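PDB 2GK4: conserved hypothetical protein from Streptococcus pneumoniae, which is of unknown function but, as a DNA/pantothenate metabolism flavoprotein with a Rossmann-like domain, probably acts in coenzyme A biosynthesis and binds a nucleotide. Local coordinates for residues 79-90 with 148-159; 4-12 with 44-54. One frame throughout, in Å; residues are numbered along the deposited sequence.

In the fold
Both contacts belong to one mixed sheet in which strands 45-50, 5-9, 87-90 and 156-163 run side by side and parallel. Interaction 2 joins the first two and interaction 1 the last two, so the neighbouring strands 5-9 and 87-90 link them directly: V87 O and L7 N lie 2.8 Å apart, and the side chain of Q86 reaches the backbone N of K5. Interaction 2, largely buried but with M4, K5 and E45 partly exposed, remains a strand pair that ends in a polar, glycine-containing loop. Interaction 1 is only partly buried, because it also includes the ends of helices 71-81 and 145-151, where an indole, an amide and waters approach the surface.

Interaction 1: residues 79-90 with 148-159; sequences QERVQDYQVLIH and VKEWNPTIHLIG
L88, V82, V148 and I155 form the apolar centre of this contact, in the angle between two parallel strands and the helices preceding them. L88 CD2 rests 3.7 Å from V148 CG2 and lies alongside L157, whose CD1 it also meets. I155 lays its extended chain (chi1 -158°, chi2 177°) against the backbone of Y85 and Q86, with CG1 near Y85 O, bringing CD1 to V82 CG1 and L88 CB. On the other face of the sheet, I158 CD1 packs against V87 CG1 and I89 CG1. Strands 87-90 and 156-159 are joined by a parallel ladder, H156 N to Q86 O, L88 N to H156 O, I158 N to L88 O and H90 N to I158 O, each 2.8-2.9 Å.

Farther out, W151 turns one face of its indole to helix 71-81: Q79 CA sits 3.8 Å from the centroid of the six-membered ring, a CH-pi contact. In the ring plane, W151 NE1 donates to a water. N152 follows directly after helix 145-151; its ND2 gives V82 O a nearly straight bond (2.9 Å, 168°), while OD1 accepts a bent bond from T154 N (3.3 Å) in an Asx turn. One amide thus ties the residue after helix 145-151 to the backbone at V82 and shapes the turn into the next strand, leaving a mainly apolar interior edged by a few directional polar bonds.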
loop_
_atom_site.group_PDB
_atom_site.type_symbol
_atom_site.label_atom_id
_atom_site.label_comp_id
_atom_site.label_asym_id
_atom_site.label_seq_id
_atom_site.Cartn_x
_atom_site.Cartn_y
_atom_site.Cartn_z
ATOM N N GLN A 79 12.552 9.703 -17.955
ATOM C CA GLN A 79 13.316 10.797 -18.553
ATOM C C GLN A 79 14.796 10.423 -18.689
ATOM O O GLN A 79 15.449 10.769 -19.689
ATOM C CB GLN A 79 13.093 12.032 -17.687
ATOM C CG GLN A 79 14.132 13.038 -17.659
ATOM C CD GLN A 79 13.761 14.079 -16.637
ATOM O OE1 GLN A 79 14.092 13.956 -15.438
ATOM N NE2 GLN A 79 12.990 15.072 -17.076
ATOM N N GLU A 80 15.315 9.719 -17.686
ATOM C CA GLU A 80 16.696 9.251 -17.687
ATOM C C GLU A 80 16.960 8.097 -18.660
ATOM O O GLU A 80 18.018 8.059 -19.284
ATOM C CB GLU A 80 17.141 8.862 -16.265
ATOM C CG GLU A 80 17.881 9.982 -15.520
ATOM C CD GLU A 80 17.902 9.848 -13.983
ATOM O OE1 GLU A 80 17.724 8.735 -13.435
ATOM O OE2 GLU A 80 18.109 10.885 -13.312
ATOM N N ARG A 81 16.016 7.157 -18.786
ATOM C CA ARG A 81 16.266 5.908 -19.551
ATOM C C ARG A 81 15.738 5.810 -20.965
ATOM O O ARG A 81 16.291 5.060 -21.772
ATOM C CB ARG A 81 15.790 4.681 -18.777
ATOM C CG ARG A 81 16.512 4.521 -17.457
ATOM C CD ARG A 81 16.099 3.251 -16.772
ATOM N NE ARG A 81 16.391 3.352 -15.345
ATOM C CZ ARG A 81 17.453 2.809 -14.765
ATOM N NH1 ARG A 81 17.640 2.963 -13.461
ATOM N NH2 ARG A 81 18.328 2.116 -15.486
ATOM N N VAL A 82 14.665 6.533 -21.271
ATOM C CA VAL A 82 13.969 6.257 -22.528
ATOM C C VAL A 82 14.880 6.425 -23.745
ATOM O O VAL A 82 14.753 5.680 -24.716
ATOM C CB VAL A 82 12.664 7.042 -22.620
ATOM C CG1 VAL A 82 12.191 7.180 -24.035
ATOM C CG2 VAL A 82 11.598 6.334 -21.769
ATOM N N GLN A 83 15.793 7.392 -23.679
ATOM C CA GLN A 83 16.734 7.654 -24.776
ATOM C C GLN A 83 17.628 6.443 -25.080
ATOM O O GLN A 83 18.203 6.343 -26.167
ATOM C CB GLN A 83 17.609 8.865 -24.427
ATOM C CG GLN A 83 18.501 8.623 -23.195
ATOM C CD GLN A 83 19.180 9.864 -22.657
ATOM O OE1 GLN A 83 19.569 10.759 -23.416
ATOM N NE2 GLN A 83 19.365 9.908 -21.329
ATOM N N ASP A 84 17.750 5.534 -24.114
ATOM C CA ASP A 84 18.706 4.431 -24.191
ATOM C C ASP A 84 18.109 3.102 -24.655
ATOM O O ASP A 84 18.860 2.126 -24.867
ATOM C CB ASP A 84 19.357 4.218 -22.827
ATOM C CG ASP A 84 20.336 5.320 -22.463
ATOM O OD1 ASP A 84 20.951 5.946 -23.370
ATOM O OD2 ASP A 84 20.479 5.565 -21.252
ATOM N N TYR A 85 16.784 3.058 -24.792
ATOM C CA TYR A 85 16.055 1.814 -25.150
ATOM C C TYR A 85 15.343 1.987 -26.473
ATOM O O TYR A 85 15.012 3.105 -26.863
ATOM C CB TYR A 85 15.096 1.375 -24.000
ATOM C CG TYR A 85 15.935 0.934 -22.806
ATOM C CD1 TYR A 85 16.473 1.874 -21.931
ATOM C CD2 TYR A 85 16.262 -0.409 -22.626
ATOM C CE1 TYR A 85 17.301 1.482 -20.871
ATOM C CE2 TYR A 85 17.113 -0.816 -21.569
ATOM C CZ TYR A 85 17.619 0.136 -20.704
ATOM O OH TYR A 85 18.469 -0.241 -19.668
ATOM N N GLN A 86 15.106 0.870 -27.163
ATOM C CA GLN A 86 14.482 0.896 -28.489
ATOM C C GLN A 86 12.975 0.552 -28.442
ATOM O O GLN A 86 12.207 0.814 -29.394
ATOM C CB GLN A 86 15.192 -0.070 -29.411
ATOM C CG GLN A 86 16.605 0.379 -29.828
ATOM C CD GLN A 86 17.568 0.405 -28.661
ATOM O OE1 GLN A 86 17.805 -0.621 -28.014
ATOM N NE2 GLN A 86 18.111 1.587 -28.366
ATOM N N VAL A 87 12.561 -0.025 -27.322
ATOM C CA VAL A 87 11.152 -0.348 -27.095
ATOM C C VAL A 87 10.810 -0.043 -25.654
ATOM O O VAL A 87 11.618 -0.307 -24.759
ATOM C CB VAL A 87 10.881 -1.863 -27.359
ATOM C CG1 VAL A 87 9.391 -2.220 -27.058
ATOM C CG2 VAL A 87 11.279 -2.229 -28.772
ATOM N N LEU A 88 9.617 0.519 -25.445
ATOM C CA LEU A 88 9.039 0.674 -24.082
ATOM C C LEU A 88 7.696 -0.081 -24.021
ATOM O O LEU A 88 6.782 0.194 -24.791
ATOM C CB LEU A 88 8.841 2.166 -23.721
ATOM C CG LEU A 88 7.988 2.425 -22.469
ATOM C CD1 LEU A 88 8.621 1.759 -21.201
ATOM C CD2 LEU A 88 7.825 3.924 -22.251
ATOM N N ILE A 89 7.595 -1.015 -23.077
ATOM C CA ILE A 89 6.360 -1.701 -22.802
ATOM C C ILE A 89 5.886 -1.224 -21.460
ATOM O O ILE A 89 6.407 -1.634 -20.424
ATOM C CB ILE A 89 6.518 -3.253 -22.829
ATOM C CG1 ILE A 89 7.057 -3.695 -24.168
ATOM C CG2 ILE A 89 5.183 -3.927 -22.451
ATOM C CD1 ILE A 89 7.459 -5.219 -24.195
ATOM N N HIS A 90 4.933 -0.297 -21.501
ATOM C CA HIS A 90 4.484 0.364 -20.291
ATOM C C HIS A 90 3.263 -0.335 -19.703
ATOM O O HIS A 90 2.117 -0.081 -20.128
ATOM C CB HIS A 90 4.186 1.851 -20.560
ATOM C CG HIS A 90 3.803 2.590 -19.318
ATOM N ND1 HIS A 90 2.688 3.398 -19.232
ATOM C CD2 HIS A 90 4.363 2.582 -18.086
ATOM C CE1 HIS A 90 2.610 3.899 -18.009
ATOM N NE2 HIS A 90 3.610 3.408 -17.294
ATOM N N VAL A 148 7.118 10.425 -23.682
ATOM C CA VAL A 148 8.069 9.411 -24.117
ATOM C C VAL A 148 8.610 9.675 -25.513
ATOM O O VAL A 148 9.830 9.642 -25.740
ATOM C CB VAL A 148 7.461 7.991 -24.005
ATOM C CG1 VAL A 148 8.282 6.997 -24.849
ATOM C CG2 VAL A 148 7.409 7.567 -22.540
ATOM N N LYS A 149 7.691 9.928 -26.442
ATOM C CA LYS A 149 8.051 10.141 -27.843
ATOM C C LYS A 149 8.690 11.500 -28.117
ATOM O O LYS A 149 9.059 11.792 -29.253
ATOM C CB LYS A 149 6.822 9.934 -28.738
ATOM C CG LYS A 149 6.437 8.490 -28.916
ATOM C CD LYS A 149 7.435 7.693 -29.771
ATOM C CE LYS A 149 6.922 7.464 -31.190
ATOM N NZ LYS A 149 7.803 6.541 -31.975
ATOM N N GLU A 150 8.820 12.313 -27.074
ATOM C CA GLU A 150 9.595 13.554 -27.106
ATOM C C GLU A 150 11.018 13.313 -26.605
ATOM O O GLU A 150 11.990 13.810 -27.193
ATOM C CB GLU A 150 8.894 14.623 -26.252
ATOM C CG GLU A 150 7.733 15.366 -26.930
ATOM C CD GLU A 150 6.721 14.482 -27.662
ATOM O OE1 GLU A 150 6.340 13.406 -27.137
ATOM O OE2 GLU A 150 6.284 14.883 -28.771
ATOM N N TRP A 151 11.147 12.563 -25.510
ATOM C CA TRP A 151 12.463 12.077 -25.043
ATOM C C TRP A 151 13.164 11.177 -26.045
ATOM O O TRP A 151 14.390 11.220 -26.184
ATOM C CB TRP A 151 12.320 11.264 -23.750
ATOM C CG TRP A 151 11.939 12.072 -22.557
ATOM C CD1 TRP A 151 12.484 13.248 -22.154
ATOM C CD2 TRP A 151 10.979 11.707 -21.549
ATOM N NE1 TRP A 151 11.894 13.670 -20.972
ATOM C CE2 TRP A 151 10.967 12.746 -20.584
ATOM C CE3 TRP A 151 10.130 10.617 -21.380
ATOM C CZ2 TRP A 151 10.117 12.734 -19.472
ATOM C CZ3 TRP A 151 9.289 10.592 -20.272
ATOM C CH2 TRP A 151 9.295 11.642 -19.330
ATOM N N ASN A 152 12.406 10.323 -26.721
ATOM C CA ASN A 152 13.003 9.462 -27.740
ATOM C C ASN A 152 12.003 9.261 -28.884
ATOM O O ASN A 152 11.148 8.380 -28.809
ATOM C CB ASN A 152 13.423 8.114 -27.130
ATOM C CG ASN A 152 14.153 7.208 -28.119
ATOM O OD1 ASN A 152 14.242 7.503 -29.310
ATOM N ND2 ASN A 152 14.676 6.082 -27.617
ATOM N N PRO A 153 12.072 10.118 -29.924
ATOM C CA PRO A 153 11.133 10.040 -31.045
ATOM C C PRO A 153 11.086 8.723 -31.781
ATOM O O PRO A 153 10.064 8.411 -32.379
ATOM C CB PRO A 153 11.630 11.146 -31.994
ATOM C CG PRO A 153 12.219 12.153 -31.068
ATOM C CD PRO A 153 12.981 11.266 -30.079
ATOM N N THR A 154 12.169 7.959 -31.773
ATOM C CA THR A 154 12.187 6.717 -32.529
ATOM C C THR A 154 11.885 5.468 -31.693
ATOM O O THR A 154 11.863 4.358 -32.220
ATOM C CB THR A 154 13.534 6.475 -33.240
ATOM O OG1 THR A 154 14.592 6.493 -32.280
ATOM C CG2 THR A 154 13.807 7.541 -34.339
ATOM N N ILE A 155 11.661 5.621 -30.402
ATOM C CA ILE A 155 11.332 4.456 -29.569
ATOM C C ILE A 155 9.981 3.843 -29.985
ATOM O O ILE A 155 9.066 4.555 -30.419
ATOM C CB ILE A 155 11.375 4.799 -28.051
ATOM C CG1 ILE A 155 11.573 3.517 -27.217
ATOM C CG2 ILE A 155 10.129 5.619 -27.627
ATOM C CD1 ILE A 155 11.689 3.771 -25.723
ATOM N N HIS A 156 9.861 2.520 -29.919
ATOM C CA HIS A 156 8.572 1.877 -30.160
ATOM C C HIS A 156 7.808 1.840 -28.839
ATOM O O HIS A 156 8.256 1.186 -27.897
ATOM C CB HIS A 156 8.802 0.476 -30.715
ATOM C CG HIS A 156 9.492 0.480 -32.046
ATOM N ND1 HIS A 156 8.928 1.054 -33.163
ATOM C CD2 HIS A 156 10.713 0.034 -32.426
ATOM C CE1 HIS A 156 9.763 0.941 -34.182
ATOM N NE2 HIS A 156 10.852 0.323 -33.761
ATOM N N LEU A 157 6.702 2.590 -28.763
ATOM C CA LEU A 157 5.959 2.742 -27.514
ATOM C C LEU A 157 4.743 1.829 -27.480
ATOM O O LEU A 157 3.827 1.957 -28.303
ATOM C CB LEU A 157 5.505 4.175 -27.320
ATOM C CG LEU A 157 4.557 4.515 -26.179
ATOM C CD1 LEU A 157 5.127 4.018 -24.829
ATOM C CD2 LEU A 157 4.365 6.065 -26.183
ATOM N N ILE A 158 4.713 0.960 -26.488
ATOM C CA ILE A 158 3.605 0.059 -26.307
ATOM C C ILE A 158 2.992 0.339 -24.958
ATOM O O ILE A 158 3.674 0.314 -23.917
ATOM C CB ILE A 158 4.036 -1.432 -26.409
ATOM C CG1 ILE A 158 4.572 -1.706 -27.817
ATOM C CG2 ILE A 158 2.833 -2.318 -26.055
ATOM C CD1 ILE A 158 5.611 -2.808 -27.912
ATOM N N GLY A 159 1.708 0.665 -24.972
ATOM C CA GLY A 159 0.996 0.901 -23.704
ATOM C C GLY A 159 -0.150 -0.070 -23.508
ATOM O O GLY A 159 -0.402 -0.938 -24.368
HETATM O O HOH W 1 12.958 15.744 -19.469
HETATM O O HOH W 2 13.567 2.101 -31.483
#

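Interaction 2: residues 4-12 with 44-54; sequences MKILVTSGG and YEVCLITTKRA
K5 and E45 lie side by side on two neighbouring parallel strands, 5-9 and 45-50, of a Rossmann-like alpha/beta sheet; helix 30-41 lies between them in the chain, making a right-handed beta-alpha-beta crossover of the kind usual in this fold. The extended side chain of K5 can be followed outward: CB makes no close approach to E45, CG meets the carboxylate carbon CD at 3.9 Å, CD and CE each come to 3.5 Å from E45 OE1, and NZ ends 3.8 Å from the same oxygen. The salt bridge is therefore long, and much of the contact is methylene against carboxylate.

From here the ladder runs I6 N to E45 O, C47 N to I6 O, V8 N to C47 O, I49 N to V8 O and S10 N to I49 O, all 2.8-2.9 Å. L7, C47 and I49 share one face of the sheet, where L7 CD1 touches C47 SG and I49 CG1. On the other, V8 stands between V46 and L48: its CG2 meets V46 CG1, and CG1, anti to the backbone N, meets L48 CD1. The Y44 ring turns its edge to M4 O and packs beside I6 CG1; its hydroxyl bonds to H231, and helix 216-228 lies against it.

Toward the 10-12 loop the contact becomes polar. T50 OG1 donates to S10 OG, a hydroxyl-to-hydroxyl bond. G11 has backbone angles of 98/-146°, and with this positive phi its CA passes close to T51 OG1 and A54 CB. At the far end, T51 OG1 accepts from G12 N at 3.2 Å, with an N-H...O angle of 166°.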
loop_
_atom_site.group_PDB
_atom_site.type_symbol
_atom_site.label_atom_id
_atom_site.label_comp_id
_atom_site.label_asym_id
_atom_site.label_seq_id
_atom_site.Cartn_x
_atom_site.Cartn_y
_atom_site.Cartn_z
HETATM N N MSE A 4 18.355 -4.778 -29.986
HETATM C CA MSE A 4 17.421 -3.818 -29.411
HETATM C C MSE A 4 17.113 -4.108 -27.937
HETATM O O MSE A 4 16.876 -5.243 -27.543
HETATM C CB MSE A 4 16.224 -3.537 -30.335
HETATM C CG MSE A 4 14.908 -4.223 -30.120
HETATM SE SE MSE A 4 13.675 -3.592 -31.546
HETATM C CE MSE A 4 14.600 -2.131 -32.282
ATOM N N LYS A 5 17.220 -3.058 -27.134
ATOM C CA LYS A 5 17.116 -3.141 -25.692
ATOM C C LYS A 5 15.695 -2.738 -25.335
ATOM O O LYS A 5 15.157 -1.774 -25.906
ATOM C CB LYS A 5 18.097 -2.168 -25.048
ATOM C CG LYS A 5 19.582 -2.492 -25.273
ATOM C CD LYS A 5 20.435 -1.477 -24.527
ATOM C CE LYS A 5 21.926 -1.719 -24.719
ATOM N NZ LYS A 5 22.717 -0.690 -23.968
ATOM N N ILE A 6 15.088 -3.482 -24.418
ATOM C CA ILE A 6 13.678 -3.280 -24.085
ATOM C C ILE A 6 13.508 -2.726 -22.670
ATOM O O ILE A 6 14.009 -3.298 -21.714
ATOM C CB ILE A 6 12.879 -4.611 -24.185
ATOM C CG1 ILE A 6 13.319 -5.454 -25.402
ATOM C CG2 ILE A 6 11.376 -4.336 -24.172
ATOM C CD1 ILE A 6 12.910 -4.927 -26.727
ATOM N N LEU A 7 12.765 -1.619 -22.550
ATOM C CA LEU A 7 12.413 -1.060 -21.268
ATOM C C LEU A 7 10.983 -1.488 -20.950
ATOM O O LEU A 7 10.084 -1.390 -21.784
ATOM C CB LEU A 7 12.511 0.487 -21.345
ATOM C CG LEU A 7 12.310 1.339 -20.080
ATOM C CD1 LEU A 7 13.364 1.021 -18.998
ATOM C CD2 LEU A 7 12.384 2.798 -20.507
ATOM N N VAL A 8 10.782 -2.018 -19.751
ATOM C CA VAL A 8 9.484 -2.522 -19.360
ATOM C C VAL A 8 9.110 -1.896 -18.043
ATOM O O VAL A 8 9.980 -1.713 -17.155
ATOM C CB VAL A 8 9.466 -4.103 -19.251
ATOM C CG1 VAL A 8 8.092 -4.594 -18.803
ATOM C CG2 VAL A 8 9.918 -4.796 -20.575
ATOM N N THR A 9 7.832 -1.532 -17.882
ATOM C CA THR A 9 7.367 -1.140 -16.558
ATOM C C THR A 9 6.286 -2.100 -16.084
ATOM O O THR A 9 5.492 -2.642 -16.892
ATOM C CB THR A 9 6.798 0.319 -16.480
ATOM O OG1 THR A 9 5.526 0.380 -17.153
ATOM C CG2 THR A 9 7.772 1.366 -17.129
ATOM N N SER A 10 6.266 -2.345 -14.782
ATOM C CA SER A 10 5.175 -3.125 -14.210
ATOM C C SER A 10 4.875 -2.738 -12.767
ATOM O O SER A 10 5.668 -2.070 -12.096
ATOM C CB SER A 10 5.527 -4.629 -14.258
ATOM O OG SER A 10 6.446 -4.931 -13.211
ATOM N N GLY A 11 3.725 -3.187 -12.276
ATOM C CA GLY A 11 3.391 -2.956 -10.881
ATOM C C GLY A 11 2.473 -1.753 -10.767
ATOM O O GLY A 11 1.620 -1.537 -11.620
ATOM N N GLY A 12 2.607 -0.999 -9.685
ATOM C CA GLY A 12 1.731 0.167 -9.480
ATOM C C GLY A 12 2.386 1.133 -8.513
ATOM O O GLY A 12 3.021 0.721 -7.520
ATOM N N TYR A 44 16.620 -11.075 -25.353
ATOM C CA TYR A 44 16.650 -9.605 -25.221
ATOM C C TYR A 44 17.233 -9.146 -23.899
ATOM O O TYR A 44 17.096 -9.829 -22.881
ATOM C CB TYR A 44 15.229 -9.015 -25.335
ATOM C CG TYR A 44 14.714 -9.112 -26.742
ATOM C CD1 TYR A 44 13.941 -10.194 -27.132
ATOM C CD2 TYR A 44 15.055 -8.146 -27.701
ATOM C CE1 TYR A 44 13.483 -10.324 -28.436
ATOM C CE2 TYR A 44 14.601 -8.260 -29.014
ATOM C CZ TYR A 44 13.813 -9.353 -29.369
ATOM O OH TYR A 44 13.365 -9.506 -30.663
ATOM N N GLU A 45 17.888 -7.987 -23.950
ATOM C CA GLU A 45 18.319 -7.253 -22.780
ATOM C C GLU A 45 17.103 -6.440 -22.333
ATOM O O GLU A 45 16.473 -5.764 -23.163
ATOM C CB GLU A 45 19.479 -6.328 -23.150
ATOM C CG GLU A 45 19.935 -5.435 -22.002
ATOM C CD GLU A 45 21.140 -4.576 -22.397
ATOM O OE1 GLU A 45 21.333 -3.497 -21.766
ATOM O OE2 GLU A 45 21.856 -4.976 -23.357
ATOM N N VAL A 46 16.718 -6.591 -21.069
ATOM C CA VAL A 46 15.519 -5.913 -20.543
ATOM C C VAL A 46 15.881 -5.116 -19.306
ATOM O O VAL A 46 16.578 -5.613 -18.427
ATOM C CB VAL A 46 14.403 -6.917 -20.140
ATOM C CG1 VAL A 46 13.170 -6.158 -19.545
ATOM C CG2 VAL A 46 13.992 -7.790 -21.332
ATOM N N CYS A 47 15.374 -3.891 -19.220
ATOM C CA CYS A 47 15.451 -3.135 -17.990
ATOM C C CYS A 47 14.023 -3.014 -17.468
ATOM O O CYS A 47 13.126 -2.512 -18.186
ATOM C CB CYS A 47 16.062 -1.758 -18.247
ATOM S SG CYS A 47 15.880 -0.648 -16.796
ATOM N N LEU A 48 13.784 -3.550 -16.275
ATOM C CA LEU A 48 12.434 -3.537 -15.705
ATOM C C LEU A 48 12.321 -2.490 -14.615
ATOM O O LEU A 48 13.034 -2.568 -13.605
ATOM C CB LEU A 48 12.102 -4.913 -15.091
ATOM C CG LEU A 48 10.751 -5.010 -14.369
ATOM C CD1 LEU A 48 9.567 -4.806 -15.335
ATOM C CD2 LEU A 48 10.606 -6.348 -13.604
ATOM N N ILE A 49 11.440 -1.517 -14.826
ATOM C CA ILE A 49 11.082 -0.562 -13.797
ATOM C C ILE A 49 9.848 -1.124 -13.111
ATOM O O ILE A 49 8.823 -1.406 -13.764
ATOM C CB ILE A 49 10.772 0.820 -14.410
ATOM C CG1 ILE A 49 11.965 1.298 -15.247
ATOM C CG2 ILE A 49 10.361 1.838 -13.317
ATOM C CD1 ILE A 49 13.298 1.323 -14.498
ATOM N N THR A 50 9.953 -1.321 -11.807
ATOM C CA THR A 50 8.882 -1.975 -11.084
ATOM C C THR A 50 8.768 -1.436 -9.641
ATOM O O THR A 50 9.376 -0.416 -9.292
ATOM C CB THR A 50 9.062 -3.525 -11.229
ATOM O OG1 THR A 50 7.910 -4.224 -10.736
ATOM C CG2 THR A 50 10.375 -3.986 -10.512
ATOM N N THR A 51 7.960 -2.097 -8.822
ATOM C CA THR A 51 7.531 -1.521 -7.542
ATOM C C THR A 51 7.613 -2.609 -6.481
ATOM O O THR A 51 7.844 -3.802 -6.801
ATOM C CB THR A 51 6.115 -0.852 -7.650
ATOM O OG1 THR A 51 5.105 -1.844 -7.961
ATOM C CG2 THR A 51 6.108 0.184 -8.733
ATOM N N LYS A 52 7.526 -2.183 -5.220
ATOM C CA LYS A 52 7.738 -3.072 -4.091
ATOM C C LYS A 52 6.825 -4.301 -4.076
ATOM O O LYS A 52 7.302 -5.417 -3.868
ATOM C CB LYS A 52 7.633 -2.288 -2.774
ATOM C CG LYS A 52 8.329 -2.981 -1.619
ATOM C CD LYS A 52 9.843 -3.109 -1.861
ATOM C CE LYS A 52 10.599 -3.230 -0.541
ATOM N NZ LYS A 52 12.019 -2.749 -0.632
ATOM N N ARG A 53 5.533 -4.092 -4.309
ATOM C CA ARG A 53 4.526 -5.154 -4.260
ATOM C C ARG A 53 4.400 -5.981 -5.548
ATOM O O ARG A 53 3.618 -6.948 -5.608
ATOM C CB ARG A 53 3.168 -4.538 -3.891
ATOM C CG ARG A 53 3.214 -3.668 -2.621
ATOM C CD ARG A 53 2.124 -2.606 -2.626
ATOM N NE ARG A 53 0.816 -3.143 -2.259
ATOM C CZ ARG A 53 -0.053 -3.693 -3.108
ATOM N NH1 ARG A 53 -1.218 -4.149 -2.650
ATOM N NH2 ARG A 53 0.227 -3.789 -4.401
ATOM N N ALA A 54 5.143 -5.610 -6.592
ATOM C CA ALA A 54 5.050 -6.325 -7.854
ATOM C C ALA A 54 5.715 -7.698 -7.803
ATOM O O ALA A 54 6.729 -7.870 -7.140
ATOM C CB ALA A 54 5.657 -5.516 -8.986
HETATM O O HOH W 3 18.574 -7.066 -26.811
HETATM O O HOH W 4 3.569 -1.795 -5.725
#